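Side-chain contacts in dual function macrocyclase-peptidase POPB (Galerina marginata, PDB 5N4B), which cleaves and macrocyclises peptide precursors on the C-terminal side of prolyl residues in the biosynthesis of the amanitin toxins: residues V131-N136 with F158-S163; I251-N256 with L274-F279; N452-D457 with I511-L516; V605-K610 with S670-A675. The protein carries 1 engineered substitution. All coordinates share one frame; numbering follows the deposited sequence.

Interaction 1 of 4, residues V131-N136 with F158-S163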
loop_
_atom_site.group_PDB
_atom_site.type_symbol
_atom_site.label_atom_id
_atom_site.label_comp_id
_atom_site.label_asym_id
_atom_site.label_seq_id
_atom_site.Cartn_x
_atom_site.Cartn_y
_atom_site.Cartn_z
ATOM N N VAL A 131 -17.400 22.364 -2.835
ATOM C CA VAL A 131 -16.445 21.611 -3.635
ATOM C C VAL A 131 -15.335 22.534 -4.080
ATOM O O VAL A 131 -15.585 23.615 -4.629
ATOM C CB VAL A 131 -17.144 20.958 -4.839
ATOM C CG1 VAL A 131 -16.140 20.344 -5.798
ATOM C CG2 VAL A 131 -18.196 19.951 -4.391
ATOM N N PHE A 132 -14.091 22.083 -3.914
ATOM C CA PHE A 132 -12.925 22.684 -4.540
ATOM C C PHE A 132 -12.429 21.852 -5.714
ATOM O O PHE A 132 -12.185 22.392 -6.803
ATOM C CB PHE A 132 -11.763 22.961 -3.539
ATOM C CG PHE A 132 -10.488 23.231 -4.209
ATOM C CD1 PHE A 132 -10.377 24.285 -5.083
ATOM C CD2 PHE A 132 -9.394 22.387 -4.094
ATOM C CE1 PHE A 132 -9.247 24.479 -5.798
ATOM C CE2 PHE A 132 -8.276 22.583 -4.791
ATOM C CZ PHE A 132 -8.157 23.627 -5.637
ATOM N N PHE A 133 -12.297 20.542 -5.547
ATOM C CA PHE A 133 -11.709 19.728 -6.606
ATOM C C PHE A 133 -12.375 18.373 -6.595
ATOM O O PHE A 133 -12.199 17.585 -5.642
ATOM C CB PHE A 133 -10.185 19.598 -6.442
ATOM C CG PHE A 133 -9.515 18.870 -7.560
ATOM C CD1 PHE A 133 -9.173 19.553 -8.717
ATOM C CD2 PHE A 133 -9.254 17.525 -7.498
ATOM C CE1 PHE A 133 -8.554 18.925 -9.783
ATOM C CE2 PHE A 133 -8.618 16.902 -8.613
ATOM C CZ PHE A 133 -8.320 17.633 -9.733
ATOM N N ASP A 134 -13.148 18.097 -7.640
ATOM C CA ASP A 134 -13.876 16.834 -7.795
ATOM C C ASP A 134 -13.159 15.986 -8.840
ATOM O O ASP A 134 -13.320 16.221 -10.049
ATOM C CB ASP A 134 -15.324 17.086 -8.205
ATOM C CG ASP A 134 -16.132 15.817 -8.318
ATOM O OD1 ASP A 134 -15.517 14.736 -8.264
ATOM O OD2 ASP A 134 -17.376 15.908 -8.463
ATOM N N PRO A 135 -12.337 15.017 -8.450
ATOM C CA PRO A 135 -11.593 14.271 -9.471
ATOM C C PRO A 135 -12.494 13.467 -10.381
ATOM O O PRO A 135 -12.041 13.030 -11.460
ATOM C CB PRO A 135 -10.668 13.373 -8.650
ATOM C CG PRO A 135 -10.908 13.587 -7.295
ATOM C CD PRO A 135 -12.043 14.552 -7.096
ATOM N N ASN A 136 -13.748 13.225 -10.000
ATOM C CA ASN A 136 -14.606 12.449 -10.860
ATOM C C ASN A 136 -14.894 13.187 -12.153
ATOM O O ASN A 136 -15.387 12.555 -13.096
ATOM C CB ASN A 136 -15.911 12.111 -10.134
ATOM C CG ASN A 136 -15.692 11.317 -8.861
ATOM O OD1 ASN A 136 -15.440 10.110 -8.898
ATOM N ND2 ASN A 136 -15.797 11.970 -7.735
ATOM N N PHE A 158 -2.578 24.421 -6.345
ATOM C CA PHE A 158 -2.879 23.023 -6.090
ATOM C C PHE A 158 -2.312 22.220 -7.238
ATOM O O PHE A 158 -2.745 22.381 -8.380
ATOM C CB PHE A 158 -4.392 22.849 -5.999
ATOM C CG PHE A 158 -4.882 21.418 -5.807
ATOM C CD1 PHE A 158 -4.674 20.754 -4.599
ATOM C CD2 PHE A 158 -5.583 20.754 -6.797
ATOM C CE1 PHE A 158 -5.194 19.506 -4.396
ATOM C CE2 PHE A 158 -6.086 19.494 -6.581
ATOM C CZ PHE A 158 -5.869 18.860 -5.426
ATOM N N ALA A 159 -1.348 21.372 -6.954
ATOM C CA ALA A 159 -0.756 20.484 -7.952
ATOM C C ALA A 159 -1.400 19.111 -7.826
ATOM O O ALA A 159 -1.633 18.644 -6.713
ATOM C CB ALA A 159 0.745 20.378 -7.750
ATOM N N TYR A 160 -1.730 18.487 -8.948
ATOM C CA TYR A 160 -2.450 17.232 -8.902
ATOM C C TYR A 160 -2.020 16.325 -10.030
ATOM O O TYR A 160 -1.916 16.768 -11.178
ATOM C CB TYR A 160 -3.960 17.421 -8.918
ATOM C CG TYR A 160 -4.512 18.256 -10.036
ATOM C CD1 TYR A 160 -4.447 19.644 -9.973
ATOM C CD2 TYR A 160 -5.229 17.705 -11.099
ATOM C CE1 TYR A 160 -5.005 20.451 -10.958
ATOM C CE2 TYR A 160 -5.813 18.527 -12.089
ATOM C CZ TYR A 160 -5.699 19.905 -11.970
ATOM O OH TYR A 160 -6.295 20.745 -12.916
ATOM N N ALA A 161 -1.759 15.079 -9.703
ATOM C CA ALA A 161 -1.289 14.066 -10.632
ATOM C C ALA A 161 -2.461 13.244 -11.130
ATOM O O ALA A 161 -3.260 12.737 -10.321
ATOM C CB ALA A 161 -0.269 13.146 -9.948
ATOM N N VAL A 162 -2.547 13.090 -12.447
ATOM C CA VAL A 162 -3.672 12.439 -13.105
ATOM C C VAL A 162 -3.158 11.265 -13.918
ATOM O O VAL A 162 -2.190 11.392 -14.661
ATOM C CB VAL A 162 -4.394 13.435 -14.013
ATOM C CG1 VAL A 162 -5.545 12.739 -14.725
ATOM C CG2 VAL A 162 -4.908 14.629 -13.164
ATOM N N SER A 163 -3.832 10.143 -13.784
ATOM C CA SER A 163 -3.603 8.936 -14.571
ATOM C C SER A 163 -4.852 8.650 -15.390
ATOM O O SER A 163 -5.964 9.031 -15.007
ATOM C CB SER A 163 -3.288 7.718 -13.711
ATOM O OG SER A 163 -1.992 7.847 -13.160
#

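Interaction 2 of 4, residues I251-N256 with L274-F279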
loop_
_atom_site.group_PDB
_atom_site.type_symbol
_atom_site.label_atom_id
_atom_site.label_comp_id
_atom_site.label_asym_id
_atom_site.label_seq_id
_atom_site.Cartn_x
_atom_site.Cartn_y
_atom_site.Cartn_z
ATOM N N ILE A 251 16.641 19.717 -14.231
ATOM C CA ILE A 251 17.030 18.409 -13.723
ATOM C C ILE A 251 17.902 18.655 -12.497
ATOM O O ILE A 251 19.044 19.123 -12.616
ATOM C CB ILE A 251 17.776 17.555 -14.762
ATOM C CG1 ILE A 251 16.841 17.195 -15.918
ATOM C CG2 ILE A 251 18.247 16.260 -14.107
ATOM C CD1 ILE A 251 17.541 16.407 -17.052
ATOM N N VAL A 252 17.356 18.367 -11.318
ATOM C CA VAL A 252 18.020 18.523 -10.026
ATOM C C VAL A 252 19.015 17.389 -9.789
ATOM O O VAL A 252 20.114 17.593 -9.248
ATOM C CB VAL A 252 16.916 18.561 -8.945
ATOM C CG1 VAL A 252 17.442 18.437 -7.595
ATOM C CG2 VAL A 252 16.112 19.847 -9.091
ATOM N N TYR A 253 18.669 16.173 -10.190
ATOM C CA TYR A 253 19.592 15.057 -10.075
ATOM C C TYR A 253 19.204 13.933 -11.031
ATOM O O TYR A 253 18.029 13.628 -11.205
ATOM C CB TYR A 253 19.695 14.466 -8.651
ATOM C CG TYR A 253 20.918 13.570 -8.553
ATOM C CD1 TYR A 253 22.185 14.129 -8.597
ATOM C CD2 TYR A 253 20.814 12.214 -8.431
ATOM C CE1 TYR A 253 23.322 13.328 -8.576
ATOM C CE2 TYR A 253 21.928 11.373 -8.359
ATOM C CZ TYR A 253 23.187 11.953 -8.445
ATOM O OH TYR A 253 24.342 11.199 -8.424
ATOM N N GLN A 254 20.212 13.274 -11.599
ATOM C CA GLN A 254 20.057 11.971 -12.238
ATOM C C GLN A 254 21.406 11.271 -12.207
ATOM O O GLN A 254 22.434 11.911 -11.941
ATOM C CB GLN A 254 19.526 12.092 -13.668
ATOM C CG GLN A 254 20.484 12.639 -14.673
ATOM C CD GLN A 254 19.864 12.593 -16.067
ATOM O OE1 GLN A 254 19.439 11.533 -16.551
ATOM N NE2 GLN A 254 19.786 13.718 -16.681
ATOM N N ASP A 255 21.395 9.965 -12.454
ATOM C CA ASP A 255 22.635 9.181 -12.392
ATOM C C ASP A 255 22.611 8.142 -13.499
ATOM O O ASP A 255 22.085 7.044 -13.332
ATOM C CB ASP A 255 22.845 8.552 -11.021
ATOM C CG ASP A 255 24.158 7.862 -10.905
ATOM O OD1 ASP A 255 24.823 7.709 -11.950
ATOM O OD2 ASP A 255 24.489 7.423 -9.769
ATOM N N ASN A 256 23.248 8.509 -14.627
ATOM C CA ASN A 256 23.308 7.634 -15.789
ATOM C C ASN A 256 24.095 6.357 -15.518
ATOM O O ASN A 256 23.883 5.362 -16.210
ATOM C CB ASN A 256 23.985 8.387 -16.944
ATOM C CG ASN A 256 23.315 9.732 -17.268
ATOM O OD1 ASN A 256 22.086 9.883 -17.228
ATOM N ND2 ASN A 256 24.141 10.719 -17.602
ATOM N N LEU A 274 17.477 21.808 0.735
ATOM C CA LEU A 274 16.877 20.827 -0.155
ATOM C C LEU A 274 17.554 19.493 0.120
ATOM O O LEU A 274 18.785 19.383 0.085
ATOM C CB LEU A 274 17.107 21.240 -1.609
ATOM C CG LEU A 274 16.736 20.240 -2.702
ATOM C CD1 LEU A 274 15.284 19.993 -2.699
ATOM C CD2 LEU A 274 17.205 20.794 -4.054
ATOM N N TYR A 275 16.760 18.463 0.306
ATOM C CA TYR A 275 17.260 17.138 0.574
ATOM C C TYR A 275 16.982 16.211 -0.589
ATOM O O TYR A 275 15.887 16.244 -1.179
ATOM C CB TYR A 275 16.571 16.596 1.805
ATOM C CG TYR A 275 16.656 17.458 3.044
ATOM C CD1 TYR A 275 17.833 17.551 3.804
ATOM C CD2 TYR A 275 15.566 18.193 3.497
ATOM C CE1 TYR A 275 17.896 18.318 4.935
ATOM C CE2 TYR A 275 15.650 18.954 4.665
ATOM C CZ TYR A 275 16.826 19.001 5.363
ATOM O OH TYR A 275 16.852 19.760 6.507
ATOM N N LEU A 276 17.972 15.360 -0.912
ATOM C CA LEU A 276 17.834 14.339 -1.943
ATOM C C LEU A 276 18.050 12.976 -1.342
ATOM O O LEU A 276 19.076 12.731 -0.694
ATOM C CB LEU A 276 18.866 14.553 -3.040
ATOM C CG LEU A 276 18.870 13.530 -4.198
ATOM C CD1 LEU A 276 17.706 13.710 -5.114
ATOM C CD2 LEU A 276 20.197 13.614 -4.979
ATOM N N TYR A 277 17.086 12.106 -1.561
ATOM C CA TYR A 277 17.174 10.712 -1.183
ATOM C C TYR A 277 17.402 9.886 -2.448
ATOM O O TYR A 277 16.872 10.201 -3.526
ATOM C CB TYR A 277 15.876 10.217 -0.566
ATOM C CG TYR A 277 15.341 11.032 0.601
ATOM C CD1 TYR A 277 15.995 11.114 1.792
ATOM C CD2 TYR A 277 14.127 11.650 0.501
ATOM C CE1 TYR A 277 15.481 11.852 2.828
ATOM C CE2 TYR A 277 13.607 12.385 1.548
ATOM C CZ TYR A 277 14.284 12.462 2.716
ATOM O OH TYR A 277 13.727 13.158 3.794
ATOM N N GLN A 278 18.222 8.850 -2.341
ATOM C CA GLN A 278 18.427 7.881 -3.416
ATOM C C GLN A 278 18.206 6.462 -2.923
ATOM O O GLN A 278 18.647 6.094 -1.828
ATOM C CB GLN A 278 19.822 7.955 -4.013
ATOM C CG GLN A 278 20.244 9.400 -4.350
ATOM C CD GLN A 278 21.548 9.509 -5.081
ATOM O OE1 GLN A 278 21.876 8.691 -5.957
ATOM N NE2 GLN A 278 22.312 10.522 -4.716
ATOM N N PHE A 279 17.539 5.673 -3.759
ATOM C CA PHE A 279 17.159 4.300 -3.452
ATOM C C PHE A 279 17.634 3.406 -4.581
ATOM O O PHE A 279 17.389 3.709 -5.760
ATOM C CB PHE A 279 15.640 4.143 -3.300
ATOM C CG PHE A 279 15.010 5.154 -2.376
ATOM C CD1 PHE A 279 14.576 6.371 -2.882
ATOM C CD2 PHE A 279 14.865 4.899 -1.022
ATOM C CE1 PHE A 279 13.982 7.337 -2.036
ATOM C CE2 PHE A 279 14.299 5.885 -0.173
ATOM C CZ PHE A 279 13.875 7.065 -0.677
HETATM O O HOH W 1 24.078 8.838 -7.515
#

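Interaction 3 of 4, residues N452-D457 with I511-L516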
loop_
_atom_site.group_PDB
_atom_site.type_symbol
_atom_site.label_atom_id
_atom_site.label_comp_id
_atom_site.label_asym_id
_atom_site.label_seq_id
_atom_site.Cartn_x
_atom_site.Cartn_y
_atom_site.Cartn_z
ATOM N N ASN A 452 -22.813 2.035 8.435
ATOM C CA ASN A 452 -24.184 1.702 8.012
ATOM C C ASN A 452 -24.467 0.232 8.297
ATOM O O ASN A 452 -23.696 -0.656 7.879
ATOM C CB ASN A 452 -24.370 1.975 6.530
ATOM C CG ASN A 452 -25.810 1.854 6.094
ATOM O OD1 ASN A 452 -26.706 2.353 6.766
ATOM N ND2 ASN A 452 -26.035 1.169 4.998
ATOM N N GLU A 453 -25.587 0.002 8.986
ATOM C CA GLU A 453 -26.085 -1.331 9.356
ATOM C C GLU A 453 -25.265 -1.994 10.464
ATOM O O GLU A 453 -25.797 -2.297 11.550
ATOM C CB GLU A 453 -26.269 -2.238 8.149
ATOM C CG GLU A 453 -27.335 -1.702 7.119
ATOM C CD GLU A 453 -27.760 -2.732 6.096
ATOM O OE1 GLU A 453 -27.287 -3.873 6.143
ATOM O OE2 GLU A 453 -28.567 -2.416 5.187
ATOM N N LEU A 454 -23.971 -2.116 10.239
ATOM C CA LEU A 454 -23.035 -2.658 11.198
ATOM C C LEU A 454 -23.013 -1.805 12.456
ATOM O O LEU A 454 -23.051 -0.584 12.398
ATOM C CB LEU A 454 -21.609 -2.559 10.628
ATOM C CG LEU A 454 -21.154 -3.540 9.600
ATOM C CD1 LEU A 454 -19.800 -3.128 9.072
ATOM C CD2 LEU A 454 -21.148 -4.997 10.165
ATOM N N ASP A 455 -22.811 -2.465 13.590
ATOM C CA ASP A 455 -22.420 -1.773 14.821
ATOM C C ASP A 455 -21.019 -2.251 15.178
ATOM O O ASP A 455 -20.823 -3.424 15.545
ATOM C CB ASP A 455 -23.397 -2.052 15.962
ATOM C CG ASP A 455 -23.073 -1.255 17.255
ATOM O OD1 ASP A 455 -21.969 -0.692 17.392
ATOM O OD2 ASP A 455 -23.958 -1.224 18.170
ATOM N N PRO A 456 -20.024 -1.391 15.083
ATOM C CA PRO A 456 -18.670 -1.830 15.384
ATOM C C PRO A 456 -18.491 -2.419 16.764
ATOM O O PRO A 456 -17.595 -3.240 16.965
ATOM C CB PRO A 456 -17.852 -0.558 15.194
ATOM C CG PRO A 456 -18.622 0.267 14.265
ATOM C CD PRO A 456 -20.063 -0.002 14.599
ATOM N N ASP A 457 -19.318 -2.027 17.728
ATOM C CA ASP A 457 -19.253 -2.554 19.079
ATOM C C ASP A 457 -19.609 -4.028 19.159
ATOM O O ASP A 457 -19.336 -4.654 20.186
ATOM C CB ASP A 457 -20.216 -1.819 20.020
ATOM C CG ASP A 457 -19.811 -0.372 20.274
ATOM O OD1 ASP A 457 -18.645 0.005 19.990
ATOM O OD2 ASP A 457 -20.690 0.394 20.741
ATOM N N ILE A 511 -16.774 -4.670 4.800
ATOM C CA ILE A 511 -17.103 -5.914 4.115
ATOM C C ILE A 511 -16.651 -7.112 4.939
ATOM O O ILE A 511 -17.386 -8.101 5.073
ATOM C CB ILE A 511 -16.516 -5.898 2.700
ATOM C CG1 ILE A 511 -17.343 -4.896 1.835
ATOM C CG2 ILE A 511 -16.427 -7.310 2.110
ATOM C CD1 ILE A 511 -16.986 -4.846 0.369
ATOM N N ILE A 512 -15.410 -7.095 5.442
ATOM C CA ILE A 512 -14.956 -8.210 6.259
ATOM C C ILE A 512 -15.862 -8.372 7.465
ATOM O O ILE A 512 -16.294 -9.492 7.769
ATOM C CB ILE A 512 -13.476 -8.074 6.638
ATOM C CG1 ILE A 512 -12.647 -8.224 5.359
ATOM C CG2 ILE A 512 -13.102 -9.136 7.659
ATOM C CD1 ILE A 512 -11.153 -7.916 5.476
ATOM N N LEU A 513 -16.170 -7.292 8.188
ATOM C CA LEU A 513 -17.035 -7.448 9.358
ATOM C C LEU A 513 -18.397 -8.009 8.977
ATOM O O LEU A 513 -18.969 -8.816 9.699
ATOM C CB LEU A 513 -17.191 -6.121 10.119
ATOM C CG LEU A 513 -15.880 -5.563 10.690
ATOM C CD1 LEU A 513 -16.183 -4.306 11.469
ATOM C CD2 LEU A 513 -15.106 -6.560 11.553
ATOM N N THR A 514 -18.937 -7.585 7.849
ATOM C CA THR A 514 -20.215 -8.123 7.394
ATOM C C THR A 514 -20.105 -9.624 7.147
ATOM O O THR A 514 -20.990 -10.384 7.543
ATOM C CB THR A 514 -20.627 -7.378 6.133
ATOM O OG1 THR A 514 -20.865 -6.010 6.455
ATOM C CG2 THR A 514 -21.906 -7.936 5.565
ATOM N N PHE A 515 -19.032 -10.072 6.511
ATOM C CA PHE A 515 -18.838 -11.500 6.328
ATOM C C PHE A 515 -18.779 -12.228 7.664
ATOM O O PHE A 515 -19.405 -13.279 7.847
ATOM C CB PHE A 515 -17.561 -11.744 5.545
ATOM C CG PHE A 515 -17.302 -13.176 5.159
ATOM C CD1 PHE A 515 -16.634 -14.013 6.028
ATOM C CD2 PHE A 515 -17.751 -13.671 3.952
ATOM C CE1 PHE A 515 -16.381 -15.312 5.689
ATOM C CE2 PHE A 515 -17.491 -14.970 3.605
ATOM C CZ PHE A 515 -16.823 -15.795 4.468
ATOM N N LEU A 516 -18.051 -11.673 8.623
ATOM C CA LEU A 516 -17.913 -12.328 9.918
ATOM C C LEU A 516 -19.264 -12.486 10.587
ATOM O O LEU A 516 -19.571 -13.539 11.167
ATOM C CB LEU A 516 -16.968 -11.539 10.838
ATOM C CG LEU A 516 -15.538 -11.281 10.319
ATOM C CD1 LEU A 516 -14.692 -10.721 11.409
ATOM C CD2 LEU A 516 -14.894 -12.497 9.736
#

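Interaction 4 of 4, residues V605-K610 with S670-A675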
loop_
_atom_site.group_PDB
_atom_site.type_symbol
_atom_site.label_atom_id
_atom_site.label_comp_id
_atom_site.label_asym_id
_atom_site.label_seq_id
_atom_site.Cartn_x
_atom_site.Cartn_y
_atom_site.Cartn_z
ATOM N N VAL A 605 2.879 -12.508 -7.220
ATOM C CA VAL A 605 4.105 -13.024 -7.840
ATOM C C VAL A 605 4.057 -14.546 -7.718
ATOM O O VAL A 605 3.558 -15.081 -6.724
ATOM C CB VAL A 605 5.339 -12.451 -7.127
ATOM C CG1 VAL A 605 6.595 -13.078 -7.600
ATOM C CG2 VAL A 605 5.372 -10.934 -7.273
ATOM N N ALA A 606 4.546 -15.263 -8.729
ATOM C CA ALA A 606 4.557 -16.730 -8.678
ATOM C C ALA A 606 5.709 -17.367 -9.431
ATOM O O ALA A 606 6.095 -18.511 -9.100
ATOM C CB ALA A 606 3.242 -17.309 -9.198
ATOM N N ASP A 607 6.262 -16.683 -10.429
ATOM C CA ASP A 607 7.437 -17.170 -11.156
ATOM C C ASP A 607 8.625 -16.460 -10.514
ATOM O O ASP A 607 8.987 -15.343 -10.882
ATOM C CB ASP A 607 7.317 -16.915 -12.643
ATOM C CG ASP A 607 8.510 -17.444 -13.401
ATOM O OD1 ASP A 607 9.572 -17.697 -12.789
ATOM O OD2 ASP A 607 8.400 -17.583 -14.646
ATOM N N LEU A 608 9.217 -17.090 -9.500
ATOM C CA LEU A 608 10.331 -16.466 -8.793
ATOM C C LEU A 608 11.667 -16.660 -9.514
ATOM O O LEU A 608 12.689 -16.149 -9.036
ATOM C CB LEU A 608 10.457 -16.984 -7.368
ATOM C CG LEU A 608 9.543 -16.462 -6.313
ATOM C CD1 LEU A 608 9.972 -17.034 -4.965
ATOM C CD2 LEU A 608 9.559 -14.947 -6.228
ATOM N N LEU A 609 11.685 -17.367 -10.649
ATOM C CA LEU A 609 12.883 -17.424 -11.474
ATOM C C LEU A 609 12.971 -16.298 -12.486
ATOM O O LEU A 609 14.078 -15.960 -12.904
ATOM C CB LEU A 609 13.026 -18.768 -12.196
ATOM C CG LEU A 609 13.177 -19.976 -11.293
ATOM C CD1 LEU A 609 13.316 -21.220 -12.122
ATOM C CD2 LEU A 609 14.335 -19.824 -10.362
ATOM N N LYS A 610 11.846 -15.664 -12.840
ATOM C CA LYS A 610 11.842 -14.631 -13.880
ATOM C C LYS A 610 11.269 -13.292 -13.412
ATOM O O LYS A 610 11.151 -12.376 -14.228
ATOM C CB LYS A 610 11.092 -15.127 -15.135
ATOM C CG LYS A 610 11.703 -16.363 -15.838
ATOM C CD LYS A 610 11.004 -16.713 -17.210
ATOM C CE LYS A 610 11.241 -15.655 -18.267
ATOM N NZ LYS A 610 10.709 -16.058 -19.632
ATOM N N SER A 670 0.459 -15.149 -12.334
ATOM C CA SER A 670 -0.746 -15.904 -12.077
ATOM C C SER A 670 -1.136 -16.803 -13.249
ATOM O O SER A 670 -1.647 -17.909 -13.045
ATOM C CB SER A 670 -1.907 -14.964 -11.832
ATOM O OG SER A 670 -1.791 -14.355 -10.567
ATOM N N PHE A 671 -0.963 -16.331 -14.489
ATOM C CA PHE A 671 -1.315 -17.169 -15.647
ATOM C C PHE A 671 -0.490 -18.465 -15.667
ATOM O O PHE A 671 -1.035 -19.564 -15.876
ATOM C CB PHE A 671 -1.106 -16.420 -16.963
ATOM C CG PHE A 671 -1.968 -15.244 -17.187
ATOM C CD1 PHE A 671 -3.063 -14.953 -16.378
ATOM C CD2 PHE A 671 -1.670 -14.375 -18.251
ATOM C CE1 PHE A 671 -3.843 -13.814 -16.647
ATOM C CE2 PHE A 671 -2.440 -13.271 -18.500
ATOM C CZ PHE A 671 -3.523 -12.989 -17.690
ATOM N N LYS A 672 0.816 -18.354 -15.458
ATOM C CA LYS A 672 1.632 -19.553 -15.432
ATOM C C LYS A 672 1.233 -20.447 -14.274
ATOM O O LYS A 672 1.188 -21.670 -14.406
ATOM C CB LYS A 672 3.108 -19.212 -15.340
ATOM C CG LYS A 672 3.704 -18.608 -16.591
ATOM C CD LYS A 672 5.227 -18.520 -16.428
ATOM C CE LYS A 672 5.811 -17.791 -17.560
ATOM N NZ LYS A 672 7.247 -17.682 -17.330
ATOM N N PHE A 673 0.968 -19.857 -13.114
ATOM C CA PHE A 673 0.633 -20.676 -11.958
ATOM C C PHE A 673 -0.650 -21.463 -12.200
ATOM O O PHE A 673 -0.691 -22.676 -11.961
ATOM C CB PHE A 673 0.598 -19.853 -10.672
ATOM C CG PHE A 673 0.416 -20.677 -9.440
ATOM C CD1 PHE A 673 1.443 -21.508 -9.023
ATOM C CD2 PHE A 673 -0.766 -20.660 -8.753
ATOM C CE1 PHE A 673 1.314 -22.271 -7.879
ATOM C CE2 PHE A 673 -0.912 -21.429 -7.593
ATOM C CZ PHE A 673 0.138 -22.250 -7.187
ATOM N N ILE A 674 -1.708 -20.806 -12.680
ATOM C CA ILE A 674 -2.987 -21.497 -12.870
ATOM C C ILE A 674 -2.872 -22.534 -13.991
ATOM O O ILE A 674 -3.427 -23.636 -13.901
ATOM C CB ILE A 674 -4.169 -20.535 -13.057
ATOM C CG1 ILE A 674 -5.531 -21.234 -12.871
ATOM C CG2 ILE A 674 -4.104 -19.893 -14.411
ATOM C CD1 ILE A 674 -5.761 -21.778 -11.487
ATOM N N ALA A 675 -2.128 -22.223 -15.050
ATOM C CA ALA A 675 -1.953 -23.216 -16.111
ATOM C C ALA A 675 -1.215 -24.444 -15.595
ATOM O O ALA A 675 -1.526 -25.582 -15.979
ATOM C CB ALA A 675 -1.202 -22.565 -17.274
#

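Interaction 1 of 4, residues V131-N136 with F158-S163
The backbones of Phe133 and Phe158 stay well apart, with their CA atoms 9.4 Å from each other, and no hydrogen bond joins the two segments. Residues 158-163 are part of a regular strand. Strand 129-133 turns a corner at Phe132, where Phe132 and Phe133 lie opposite Leu110 as a classic beta bulge; a loop follows. Both phenylalanines point toward the neighbouring sheet, consistent with the bulge. Four aromatic rings fill the gap as a chain of edge-to-face pairs. Phe132 sets its edge on one face of Phe158, with CE2 3.7 Å from Phe158 CG and the planes at 80°. Phe158 in turn sends its own edge over a face of Phe133, where Phe158 CE2 is 3.6 Å from Phe133 CG. Phe133 then directs its far edge at Tyr160. Its CE1 lies over the centre of that ring, while Phe133 CZ comes within 3.4 Å of Tyr160 CD2. Phe133 reaches across because its CG is anti to the backbone N (chi1 -175°). The Tyr160 hydroxyl is hydrogen-bonded to Arg175 of the next strand. All four rings are buried. This is an aromatic cluster between successive four-stranded antiparallel sheets, the blades of a beta-propeller.

Interaction 2 of 4, residues I251-N256 with L274-F279
Tyr253 lays one ring face over the CD2 methyl of Leu276. That methyl is 3.6 Å from Tyr253 CG and 4.1 Å from the ring centroid, a CH-pi contact. A chi1 of 179° extends the leucine across the gap, and chi2 then sets its methyls, CD2 meeting the ring. Further along the ring, the Gln278 side chain crosses the tyrosine at about a right angle, its amide plane turned 50° from the ring, with OE1 3.6 Å from Tyr253 CE2. One water accepts from Tyr253 OH at 2.5 Å and donates to Asp255 OD2 and Gln278 OE1, each at 2.7 Å. This gives the hydroxyl an acceptor and bridges the two segments, which share no direct hydrogen bond. At the other end Val252 CG1 meets Leu274 CD2 more loosely. Trp289 and Tyr263 add edge-to-face contacts to the tyrosine. The two strand segments approach to 9.4 Å with 29° between their directions. They lie in consecutive four-stranded sheets, packed face to face as neighbouring blades of the propeller.

Interaction 3 of 4, residues N452-D457 with I511-L516
Leu454 reaches from its loop onto the flank of helix 510-519, and the closer packing is all at its branched end. Both methyls straddle the CB of Leu513: CD1 and CD2 of Leu454 are each 4.1 Å from Leu513 CB. The two leucines cross at about a right angle. The same fork rests against the hydroxyl oxygen of Thr514, with Leu454 CD2 3.9 Å from Thr514 OG1. This is a carbon-oxygen contact and not a hydrogen bond. The hydroxyl is engaged within its own helix, where it bonds to Pro510 O. Its position beside the backbone N (chi1 -65°) brings it back toward that carbonyl. The rest of the loop is looser. Pro456 CB stays 5.5 Å from Leu513 CD1, while Glu453 and Asp457 are exposed. Asp455 OD1 accepts from Asp457 N at 3.0 Å, an Asx turn, and the donor lies above the carboxylate plane. Ile511, whose CB points away from the loop, packs on helix 705-722. The contact is largely apolar and modest in area. With no polar bond across it, it rests on van der Waals packing of a partly exposed leucine where the chain passes from propeller to catalytic domain.

Interaction 4 of 4, residues V605-K610 with S670-A675
Lys672 and Asp607 cross obliquely and meet at their charged ends. The lysine is extended beyond CG, and its NZ donates to Asp607 OD2 at 2.9 Å, nearly in line with the C-O bond. This salt bridge uses one carboxylate oxygen. The other, OD1, turns back to its own loop, where the backbone N atoms of Leu609 and Lys610 make weak bonds to it. With chi1 near 180° the aspartate extends away from its backbone N, toward the helix. Lys610 bends at chi3 and meets Lys672 at about a right angle, its CD 3.9 Å from Lys672 NZ. Their ammonium groups gather round Glu42, which makes salt bridges to both; Lys672 also pairs with Asp36. These acids probably offset the two positive charges. Next to the charged pair along both segments, Ala606 CB touches Phe673 CB at 4.0 Å. Met585 of helix 579-590 contacts both Ala606 and Phe673. Helix 668-680 packs between this loop, which follows strand 598-602, and strands 653-659 and 688-693, onto which Ser670 is turned.

In the fold
The four contacts follow one another along the chain, each closing before the next begins. Interactions 1 and 2 belong to the beta-propeller domain, their centres about 27 Å apart. Each joins two successive four-stranded sheets, packing the last strand of one against the second strand of the next. Interaction 3 packs the loop between the last propeller strand and the eight-stranded sheet on helix 510-519. Interaction 4 lies within the alpha/beta-hydrolase part, about 35 Å from interaction 3 between centres, with Ala606 about 11 Å from the engineered Ala578 of the charge relay system, measured between side chains. They are separate contacts: two between blades, one where propeller passes into catalytic domain, one inside that domain.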